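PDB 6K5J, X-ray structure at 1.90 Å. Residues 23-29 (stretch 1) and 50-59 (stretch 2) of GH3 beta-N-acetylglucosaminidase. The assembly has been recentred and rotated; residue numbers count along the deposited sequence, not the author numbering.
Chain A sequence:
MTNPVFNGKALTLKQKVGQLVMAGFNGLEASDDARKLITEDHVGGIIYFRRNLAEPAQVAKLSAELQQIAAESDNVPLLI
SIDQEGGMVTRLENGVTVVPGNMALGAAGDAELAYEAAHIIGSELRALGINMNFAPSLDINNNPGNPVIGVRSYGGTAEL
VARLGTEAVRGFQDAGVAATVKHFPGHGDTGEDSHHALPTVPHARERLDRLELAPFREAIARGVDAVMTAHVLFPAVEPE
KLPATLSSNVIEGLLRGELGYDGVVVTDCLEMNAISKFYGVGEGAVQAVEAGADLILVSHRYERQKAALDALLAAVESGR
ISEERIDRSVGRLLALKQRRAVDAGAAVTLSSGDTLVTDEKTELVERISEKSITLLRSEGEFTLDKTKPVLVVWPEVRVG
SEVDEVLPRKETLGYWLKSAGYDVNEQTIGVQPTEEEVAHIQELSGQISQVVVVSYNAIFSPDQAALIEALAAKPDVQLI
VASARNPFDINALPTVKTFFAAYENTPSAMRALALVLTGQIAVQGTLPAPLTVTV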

# COMPACT_ATOMS: atom_id res chain seq x y z
N ALA A 23 -13.36 0.29 -12.37
CA ALA A 23 -13.86 -1.03 -12.00
C ALA A 23 -12.75 -2.06 -12.11
O ALA A 23 -11.83 -1.93 -12.92
N GLY A 24 -12.85 -3.11 -11.29
CA GLY A 24 -12.02 -4.27 -11.45
C GLY A 24 -12.77 -5.40 -12.13
O GLY A 24 -13.97 -5.31 -12.39
N PHE A 25 -12.04 -6.47 -12.42
CA PHE A 25 -12.61 -7.62 -13.10
C PHE A 25 -11.69 -8.80 -12.83
O PHE A 25 -10.56 -8.65 -12.36
N ASN A 26 -12.18 -9.99 -13.15
CA ASN A 26 -11.37 -11.19 -13.02
C ASN A 26 -10.89 -11.63 -14.40
O ASN A 26 -11.69 -11.86 -15.30
N GLY A 27 -9.58 -11.79 -14.55
CA GLY A 27 -9.04 -12.29 -15.80
C GLY A 27 -7.57 -11.99 -16.00
O GLY A 27 -7.09 -10.91 -15.62
N LEU A 28 -6.84 -12.95 -16.57
CA LEU A 28 -5.52 -12.71 -17.13
C LEU A 28 -5.58 -12.16 -18.55
O LEU A 28 -4.60 -11.56 -19.01
N GLU A 29 -6.69 -12.40 -19.25
CA GLU A 29 -7.09 -11.70 -20.46
C GLU A 29 -8.40 -11.00 -20.15
O GLU A 29 -9.05 -11.28 -19.14
N ARG A 50 -4.25 -8.95 -7.79
CA ARG A 50 -3.38 -10.11 -7.99
C ARG A 50 -3.96 -11.09 -9.02
O ARG A 50 -3.21 -11.70 -9.80
N ARG A 51 -5.29 -11.23 -9.05
CA ARG A 51 -5.96 -12.13 -9.98
C ARG A 51 -5.72 -11.76 -11.44
O ARG A 51 -5.86 -12.63 -12.32
N ASN A 52 -5.35 -10.52 -11.73
CA ASN A 52 -5.06 -10.09 -13.10
C ASN A 52 -3.59 -10.16 -13.46
O ASN A 52 -3.23 -9.82 -14.59
N LEU A 53 -2.71 -10.54 -12.52
CA LEU A 53 -1.28 -10.27 -12.66
C LEU A 53 -0.50 -11.57 -12.46
O LEU A 53 -0.19 -11.95 -11.33
N ALA A 54 -0.17 -12.24 -13.56
CA ALA A 54 0.64 -13.45 -13.52
C ALA A 54 2.11 -13.17 -13.83
O ALA A 54 2.99 -13.54 -13.04
N GLU A 55 2.42 -12.52 -14.95
CA GLU A 55 3.80 -12.21 -15.28
C GLU A 55 3.82 -10.99 -16.20
O GLU A 55 2.79 -10.65 -16.80
N PRO A 56 4.97 -10.31 -16.33
CA PRO A 56 5.01 -9.06 -17.11
C PRO A 56 4.46 -9.15 -18.53
O PRO A 56 3.71 -8.26 -18.95
N ALA A 57 4.83 -10.18 -19.30
CA ALA A 57 4.35 -10.28 -20.67
C ALA A 57 2.83 -10.36 -20.72
O ALA A 57 2.19 -9.73 -21.57
N GLN A 58 2.24 -11.11 -19.79
CA GLN A 58 0.79 -11.25 -19.74
C GLN A 58 0.11 -9.94 -19.33
O GLN A 58 -0.94 -9.59 -19.88
N VAL A 59 0.70 -9.21 -18.38
CA VAL A 59 0.08 -7.95 -17.93
C VAL A 59 0.13 -6.92 -19.05
O VAL A 59 -0.87 -6.24 -19.33

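All four direct hydrogen bonds between these stretches run the same way: side-chain nitrogens of stretch 2 donate to backbone carbonyls of stretch 1, which has no regular helix or strand. Asn-52 supplies two of them from one amide nitrogen. With chi1 in m (-48°) and chi2 at 111°, its ND2 lies 2.9 Å from Phe-25 O and 2.9 Å from Gly-27 O, with nearly straight N-H...O angles of 165° and 169°, so both amide protons are used and the asparagine bridges two carbonyls across Asn-26. The same Gly-27 O also receives a CA-H...O contact from Asn-52 CA at 3.3 Å. Phe-25 (chi1 p, 72°) starts with its CB directed away, yet its ring returns to lay one face over the amide, Phe-25 CZ standing 3.6 Å from Asn-52 ND2.

Phe-25 O is shared. Arg-51, p at chi1 and then extended through t and t, brings NE to 2.8 Å from Phe-25 O, the carbonyl lying near the guanidinium plane at its edge. The guanidinium also passes Gly-24, with Arg-51 NH2 4.0 Å from Gly-24 CA; an ideal CB on that glycine would fall 2.8 Å from Arg-51 NH2, a clash. Water 1 fills the adjoining space, accepting from Phe-25 N (2.9 Å) and Arg-51 NH2 (2.9 Å), and lies 2.8 Å from Asn-52 OD1. Asn-26 (t) contributes a looser touch, its OD1 3.6 Å from Arg-51 CB. Gly-27 adopts phi/psi of 160/142, where a CB would jam against the preceding carbonyl oxygen; the backbone itself calls for glycine.

Leu-28 has the largest area covered by the other stretch. Its m,t rotamer carries CD2 against the end of the 3-10 segment and the residues after it, 3.5 Å from Arg-51 O and 3.8 Å from Ala-54 CB, which points toward stretch 1 and makes the apolar part of the contact. Beside it, Gln-58 (t, m, chi3 -35°) directs its CB toward stretch 1, reaches from the first turn of the helix and ties both stretches together. Gln-58 NE2 donates to Leu-28 O at 3.0 Å and, within its own stretch, to Asn-52 O at 2.8 Å, while its OE1 accepts from Ala-54 N (2.8 Å) and Glu-55 N (3.3 Å). Water 2 adds a second link, donating to Leu-28 O (2.7 Å) and to Gln-58 O (2.9 Å). Leu-53 and Val-59 direct their CB atoms away from stretch 1.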

# COMPACT_ATOMS: atom_id res chain seq x y z
CB ALA A 23 -15.04 -1.47 -12.88
CB PHE A 25 -12.75 -7.38 -14.61
CG PHE A 25 -11.43 -7.39 -15.33
CD1 PHE A 25 -10.62 -6.26 -15.32
CD2 PHE A 25 -10.98 -8.54 -15.97
CE1 PHE A 25 -9.39 -6.28 -15.96
CE2 PHE A 25 -9.74 -8.56 -16.61
CZ PHE A 25 -8.95 -7.44 -16.61
CB ASN A 26 -12.16 -12.32 -12.36
CG ASN A 26 -11.29 -13.53 -12.11
OD1 ASN A 26 -10.10 -13.39 -11.79
ND2 ASN A 26 -11.86 -14.73 -12.26
CB LEU A 28 -4.70 -14.00 -17.13
CG LEU A 28 -4.51 -14.63 -15.75
CD1 LEU A 28 -3.88 -16.02 -15.88
CD2 LEU A 28 -3.65 -13.73 -14.87
CB GLU A 29 -7.22 -12.68 -21.64
CG GLU A 29 -5.97 -13.52 -21.84
CD GLU A 29 -6.14 -14.63 -22.87
OE1 GLU A 29 -5.11 -15.19 -23.30
OE2 GLU A 29 -7.29 -14.95 -23.25
CB ARG A 50 -3.14 -10.81 -6.64
CG ARG A 50 -2.18 -12.01 -6.68
CD ARG A 50 -1.68 -12.39 -5.26
NE ARG A 50 -1.05 -11.25 -4.60
CZ ARG A 50 0.25 -10.96 -4.68
NH1 ARG A 50 1.08 -11.74 -5.36
NH2 ARG A 50 0.73 -9.89 -4.07
CB ARG A 51 -7.47 -12.13 -9.72
CG ARG A 51 -8.09 -10.73 -9.88
CD ARG A 51 -9.58 -10.65 -9.48
NE ARG A 51 -10.07 -9.28 -9.66
CZ ARG A 51 -10.63 -8.54 -8.71
NH1 ARG A 51 -10.83 -9.03 -7.49
NH2 ARG A 51 -11.02 -7.30 -9.00
CB ASN A 52 -5.54 -8.65 -13.35
CG ASN A 52 -6.96 -8.41 -12.87
OD1 ASN A 52 -7.18 -7.69 -11.89
ND2 ASN A 52 -7.93 -9.00 -13.57
CB LEU A 53 -0.84 -9.19 -11.66
CG LEU A 53 -1.71 -7.92 -11.68
CD1 LEU A 53 -1.38 -7.00 -10.50
CD2 LEU A 53 -1.54 -7.16 -13.02
CB ALA A 54 0.08 -14.50 -14.48
CB GLU A 55 4.49 -13.41 -15.96
CG GLU A 55 3.93 -13.73 -17.34
CD GLU A 55 4.73 -14.80 -18.07
OE1 GLU A 55 5.97 -14.72 -18.09
OE2 GLU A 55 4.10 -15.74 -18.60
CB PRO A 56 6.51 -8.72 -17.11
CG PRO A 56 6.99 -9.22 -15.78
CD PRO A 56 6.19 -10.49 -15.51
CB ALA A 57 4.97 -11.49 -21.37
CB GLN A 58 0.42 -12.40 -18.79
CG GLN A 58 -1.05 -12.44 -18.37
CD GLN A 58 -1.31 -11.61 -17.11
OE1 GLN A 58 -0.47 -11.56 -16.22
NE2 GLN A 58 -2.46 -10.97 -17.05
CB VAL A 59 0.78 -7.43 -16.66
CG1 VAL A 59 0.11 -6.11 -16.19
CG2 VAL A 59 0.72 -8.47 -15.54
O HOH W 1 -9.45 -6.22 -11.13
O HOH W 2 -3.02 -11.17 -21.22